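Local atomic coordinates of Hut operon positive regulatory protein (PDB entry 4H4L), a protein that binds regulatory sequences on the hut mRNA when histidine is present, suppressing transcription termination and so switching on the operon for histidine utilization. Residues A[78-83]-A[121-125]; A[97-103]-A[126-132]. The protein carries 1 engineered substitution. One frame throughout, in Å; residues are numbered along the deposited sequence.

Contact 1: A[78-83]-A[121-125]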
loop_
_atom_site.group_PDB
_atom_site.type_symbol
_atom_site.label_atom_id
_atom_site.label_comp_id
_atom_site.label_asym_id
_atom_site.label_seq_id
_atom_site.Cartn_x
_atom_site.Cartn_y
_atom_site.Cartn_z
ATOM N N ALA A 78 -2.693 7.986 15.355
ATOM C CA ALA A 78 -3.728 8.883 14.822
ATOM C C ALA A 78 -3.111 9.750 13.747
ATOM O O ALA A 78 -3.748 10.105 12.754
ATOM C CB ALA A 78 -4.322 9.730 15.918
ATOM N N THR A 79 -1.831 10.036 13.943
ATOM C CA THR A 79 -1.053 10.779 12.989
ATOM C C THR A 79 -0.847 9.999 11.712
ATOM O O THR A 79 -1.061 10.574 10.640
ATOM C CB THR A 79 0.307 11.158 13.578
ATOM O OG1 THR A 79 0.098 11.883 14.791
ATOM C CG2 THR A 79 1.119 12.007 12.574
ATOM N N MET A 80 -0.418 8.726 11.811
ATOM C CA MET A 80 -0.226 7.867 10.612
ATOM C C MET A 80 -1.465 7.986 9.788
ATOM O O MET A 80 -1.410 8.244 8.581
ATOM C CB MET A 80 -0.114 6.373 10.917
ATOM C CG MET A 80 1.153 5.915 11.583
ATOM S SD MET A 80 2.353 5.485 10.339
ATOM C CE MET A 80 3.185 7.078 10.270
ATOM N N GLU A 81 -2.591 7.803 10.460
ATOM C CA GLU A 81 -3.848 7.847 9.785
ATOM C C GLU A 81 -4.094 9.175 9.085
ATOM O O GLU A 81 -4.515 9.182 7.936
ATOM C CB GLU A 81 -4.982 7.426 10.713
ATOM C CG GLU A 81 -5.289 5.969 10.506
ATOM C CD GLU A 81 -6.184 5.394 11.561
ATOM O OE1 GLU A 81 -5.739 4.448 12.276
ATOM O OE2 GLU A 81 -7.339 5.870 11.638
ATOM N N ALA A 82 -3.771 10.281 9.725
ATOM C CA ALA A 82 -3.922 11.586 9.068
ATOM C C ALA A 82 -2.986 11.768 7.894
ATOM O O ALA A 82 -3.349 12.372 6.908
ATOM C CB ALA A 82 -3.770 12.745 10.069
ATOM N N LEU A 83 -1.763 11.268 8.007
ATOM C CA LEU A 83 -0.794 11.358 6.889
ATOM C C LEU A 83 -1.236 10.513 5.666
ATOM O O LEU A 83 -0.786 10.776 4.531
ATOM C CB LEU A 83 0.597 10.918 7.355
ATOM C CG LEU A 83 1.507 11.745 8.253
ATOM C CD1 LEU A 83 2.576 10.859 8.884
ATOM C CD2 LEU A 83 2.165 12.815 7.406
ATOM N N ILE A 121 -8.909 10.899 20.177
ATOM C CA ILE A 121 -8.036 11.979 19.683
ATOM C C ILE A 121 -8.178 12.176 18.169
ATOM O O ILE A 121 -8.582 11.270 17.454
ATOM C CB ILE A 121 -6.571 11.787 20.155
ATOM C CG1 ILE A 121 -5.735 13.040 19.909
ATOM C CG2 ILE A 121 -5.938 10.563 19.527
ATOM C CD1 ILE A 121 -4.394 12.982 20.606
ATOM N N ALA A 122 -7.889 13.371 17.684
ATOM C CA ALA A 122 -8.058 13.626 16.274
ATOM C C ALA A 122 -6.912 14.474 15.860
ATOM O O ALA A 122 -6.677 15.494 16.476
ATOM C CB ALA A 122 -9.359 14.349 15.992
ATOM N N VAL A 123 -6.182 14.020 14.842
ATOM C CA VAL A 123 -5.055 14.747 14.317
ATOM C C VAL A 123 -5.464 15.195 12.916
ATOM O O VAL A 123 -5.751 14.362 12.067
ATOM C CB VAL A 123 -3.820 13.851 14.315
ATOM C CG1 VAL A 123 -2.605 14.622 13.874
ATOM C CG2 VAL A 123 -3.581 13.277 15.709
ATOM N N SER A 124 -5.580 16.498 12.691
ATOM C CA SER A 124 -6.109 16.979 11.423
ATOM C C SER A 124 -5.027 17.776 10.745
ATOM O O SER A 124 -4.428 18.639 11.373
ATOM C CB SER A 124 -7.353 17.865 11.624
ATOM O OG SER A 124 -8.412 17.167 12.280
ATOM N N LEU A 125 -4.767 17.484 9.473
ATOM C CA LEU A 125 -3.662 18.117 8.776
ATOM C C LEU A 125 -4.193 18.969 7.635
ATOM O O LEU A 125 -5.083 18.514 6.931
ATOM C CB LEU A 125 -2.769 17.029 8.210
ATOM C CG LEU A 125 -2.062 16.139 9.219
ATOM C CD1 LEU A 125 -1.416 14.968 8.498
ATOM C CD2 LEU A 125 -1.002 16.955 9.935
#

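Contact 2: A[97-103]-A[126-132]. With HIS (histidine), chain Q.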
loop_
_atom_site.group_PDB
_atom_site.type_symbol
_atom_site.label_atom_id
_atom_site.label_comp_id
_atom_site.label_asym_id
_atom_site.label_seq_id
_atom_site.Cartn_x
_atom_site.Cartn_y
_atom_site.Cartn_z
ATOM N N LEU A 97 10.237 13.091 -3.984
ATOM C CA LEU A 97 10.461 14.409 -4.538
ATOM C C LEU A 97 9.215 15.254 -4.398
ATOM O O LEU A 97 8.805 15.956 -5.324
ATOM C CB LEU A 97 10.907 14.344 -6.008
ATOM C CG LEU A 97 11.471 15.603 -6.713
ATOM C CD1 LEU A 97 12.834 16.030 -6.204
ATOM C CD2 LEU A 97 11.631 15.327 -8.179
ATOM N N ARG A 98 8.594 15.162 -3.235
ATOM C CA ARG A 98 7.575 16.122 -2.867
ATOM C C ARG A 98 7.775 16.556 -1.431
ATOM O O ARG A 98 8.563 15.933 -0.651
ATOM C CB ARG A 98 6.174 15.559 -3.065
ATOM C CG ARG A 98 5.862 14.408 -2.164
ATOM C CD ARG A 98 4.650 13.705 -2.682
ATOM N NE ARG A 98 4.403 12.464 -1.978
ATOM C CZ ARG A 98 3.305 11.728 -2.138
ATOM N NH1 ARG A 98 2.343 12.142 -2.959
ATOM N NH2 ARG A 98 3.158 10.592 -1.466
ATOM N N THR A 99 7.057 17.625 -1.084
ATOM C CA THR A 99 7.218 18.262 0.208
ATOM C C THR A 99 5.914 18.883 0.651
ATOM O O THR A 99 5.041 19.139 -0.195
ATOM C CB THR A 99 8.340 19.306 0.157
ATOM O OG1 THR A 99 8.640 19.726 1.485
ATOM C CG2 THR A 99 7.967 20.512 -0.700
ATOM N N VAL A 100 5.781 19.073 1.969
ATOM C CA VAL A 100 4.587 19.620 2.603
ATOM C C VAL A 100 4.856 20.899 3.399
ATOM O O VAL A 100 5.884 21.058 4.037
ATOM C CB VAL A 100 3.954 18.637 3.591
ATOM C CG1 VAL A 100 3.328 17.455 2.879
ATOM C CG2 VAL A 100 4.985 18.163 4.593
ATOM N N GLY A 101 3.898 21.809 3.359
ATOM C CA GLY A 101 3.824 22.888 4.317
ATOM C C GLY A 101 2.483 22.661 4.997
ATOM O O GLY A 101 1.410 22.949 4.410
ATOM N N LEU A 102 2.516 22.112 6.215
ATOM C CA LEU A 102 1.261 21.835 6.883
ATOM C C LEU A 102 0.936 22.844 7.975
ATOM O O LEU A 102 1.765 23.690 8.345
ATOM C CB LEU A 102 1.232 20.410 7.413
ATOM C CG LEU A 102 1.238 19.272 6.387
ATOM C CD1 LEU A 102 1.187 17.944 7.118
ATOM C CD2 LEU A 102 0.063 19.367 5.425
ATOM N N ARG A 103 -0.307 22.784 8.428
ATOM C CA ARG A 103 -0.709 23.306 9.714
ATOM C C ARG A 103 -1.489 22.143 10.293
ATOM O O ARG A 103 -2.133 21.435 9.533
ATOM C CB ARG A 103 -1.611 24.531 9.558
ATOM C CG ARG A 103 -2.075 25.126 10.897
ATOM C CD ARG A 103 -2.977 26.359 10.765
ATOM N NE ARG A 103 -3.537 26.769 12.067
ATOM C CZ ARG A 103 -4.546 27.627 12.237
ATOM N NH1 ARG A 103 -5.136 28.199 11.193
ATOM N NH2 ARG A 103 -4.965 27.915 13.460
ATOM N N TYR A 126 -3.673 20.186 7.456
ATOM C CA TYR A 126 -3.980 20.976 6.246
ATOM C C TYR A 126 -2.820 21.806 5.722
ATOM O O TYR A 126 -2.049 22.353 6.475
ATOM C CB TYR A 126 -5.242 21.851 6.402
ATOM C CG TYR A 126 -5.489 22.758 5.212
ATOM C CD1 TYR A 126 -5.164 24.124 5.263
ATOM C CD2 TYR A 126 -5.997 22.246 4.016
ATOM C CE1 TYR A 126 -5.355 24.954 4.164
ATOM C CE2 TYR A 126 -6.186 23.062 2.913
ATOM C CZ TYR A 126 -5.868 24.407 2.992
ATOM O OH TYR A 126 -6.067 25.201 1.890
ATOM N N GLY A 127 -2.714 21.917 4.405
ATOM C CA GLY A 127 -1.654 22.704 3.809
ATOM C C GLY A 127 -1.398 22.296 2.382
ATOM O O GLY A 127 -2.264 21.804 1.695
ATOM N N THR A 128 -0.196 22.519 1.911
ATOM C CA THR A 128 0.104 22.091 0.570
ATOM C C THR A 128 1.133 20.962 0.505
ATOM O O THR A 128 1.808 20.646 1.494
ATOM C CB THR A 128 0.653 23.231 -0.263
ATOM O OG1 THR A 128 2.004 23.440 0.139
ATOM C CG2 THR A 128 -0.188 24.483 -0.073
ATOM N N ILE A 129 1.195 20.381 -0.692
ATOM C CA ILE A 129 2.112 19.357 -1.087
ATOM C C ILE A 129 2.494 19.741 -2.516
ATOM O O ILE A 129 1.656 20.264 -3.270
ATOM C CB ILE A 129 1.440 17.970 -1.023
ATOM C CG1 ILE A 129 2.493 16.856 -1.165
ATOM C CG2 ILE A 129 0.278 17.866 -2.020
ATOM C CD1 ILE A 129 2.064 15.548 -0.546
ATOM N N GLY A 130 3.758 19.520 -2.878
ATOM C CA GLY A 130 4.257 19.962 -4.181
ATOM C C GLY A 130 5.738 19.683 -4.302
ATOM O O GLY A 130 6.341 19.070 -3.403
ATOM N N ALA A 131 6.313 20.135 -5.414
ATOM C CA ALA A 131 7.690 19.839 -5.762
ATOM C C ALA A 131 8.622 20.590 -4.846
ATOM O O ALA A 131 8.222 21.629 -4.304
ATOM C CB ALA A 131 7.959 20.218 -7.205
ATOM N N PRO A 132 9.872 20.080 -4.670
ATOM C CA PRO A 132 10.833 20.674 -3.725
ATOM C C PRO A 132 11.054 22.165 -3.949
ATOM O O PRO A 132 11.402 22.875 -3.003
ATOM C CB PRO A 132 12.119 19.892 -3.993
ATOM C CG PRO A 132 11.621 18.565 -4.447
ATOM C CD PRO A 132 10.454 18.896 -5.333
HETATM N N HIS Q . 6.297 16.386 -6.350
HETATM C CA HIS Q . 4.843 16.511 -6.628
HETATM C C HIS Q . 4.675 17.776 -7.340
HETATM O O HIS Q . 5.537 18.052 -8.155
HETATM C CB HIS Q . 4.027 16.540 -5.344
HETATM C CG HIS Q . 2.581 16.077 -5.493
HETATM N ND1 HIS Q . 2.038 15.092 -4.716
HETATM C CD2 HIS Q . 1.581 16.491 -6.331
HETATM C CE1 HIS Q . 0.769 14.909 -5.055
HETATM N NE2 HIS Q . 0.489 15.770 -6.016
HETATM O OXT HIS Q . 3.711 18.515 -7.111
#

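Contact 1: A[78-83]-A[121-125]
Two alanines on one side of helix 78-83 let it settle close onto strand 121-125. The segment axes approach to 7.6 Å and run 32° apart, roughly in the same direction. Ala78 and Ala82 are one helical turn apart, and both point toward the strand. Ile121, Val123 and Leu125 alternate with residues that face the other way, so all three present their side chains to the helix. Val123 is the main bump. It sits between the two alanines, opposite Thr79, with 5.8 Å between Thr79 CA and Val123 CA. Its CG2 lies 3.6 Å from Ala78 CB, and its CG1 lies 4.0 Å from Thr79 OG1. That hydroxyl is hydrogen-bonded to Leu75 O one turn back, and only van der Waals contact joins it to the valine methyl. The small Ala82 reaches down to the strand backbone: its CB is 3.2 Å from Val123 O. Leu125 fills the next hollow, with CD1 3.6 Å from Ala82 CB and 4.3 Å from Leu83 CD2. At the other end Ile121 CG2 touches Ala78 CB at 4.0 Å. The contact is thus apolar and fully buried. Helix 47-60 packs alongside through Ile51 and Ile54. On the opposite face of the sheet, Ala122 and Ser124 meet helix 9-17. Strand 121-125 itself lies between strands 99-109 and 137-147.

Contact 2: A[97-103]-A[126-132]
Strands 99-103 and 128-130 run antiparallel, with segment axes 4.8 Å apart at 172°. Thr99-Gly130, Gly101-Thr128 and Arg103-Tyr126 are hydrogen-bonded pairs, each with two backbone bonds. They include Thr99 N to Gly130 O at 2.8 Å and Arg103 N to Tyr126 O at 2.7 Å. The chain turns a corner at Gly127, where a CB would clash with Gly101 O. Val100 and Ile129 share one face, Val100 CG1 lying 4.1 Å from Ile129 CD1. At the open end Leu97 CD1 packs on Pro132 CG at 3.3 Å. Bound histidine sits here. Its N is 2.7 Å from Leu97 O, and its OXT is 3.3 Å from Gly130 CA. Arg98 NH1 gives a weak hydrogen bond to its ND1 at 3.4 Å, while Arg98 NE and NH2 bond Leu92 O and Thr87 O. Tyr69 of a neighbouring subunit also bonds the ligand. This is an antiparallel beta hairpin whose open end helps form an intersubunit histidine pocket.

Both contacts use strand 120-130, and their centres are 16 Å apart. Contact 1 is core, near the centre of the chain. Contact 2 is only partly buried and extends to the rim of the chain, where other subunits approach. The first joins a helix to one face of the sheet mainly through apolar side chains. The second joins neighbouring strands within the sheet, mostly through backbone bonds, and adds ligand chemistry at one end. They meet where Leu125 CD2 packs on Leu102 CD1 at 3.7 Å, so the apolar layer under the helix continues onto strand 99-109. Along the chain their segments alternate: helix 70-87 packs on the second strand of the hairpin that follows it.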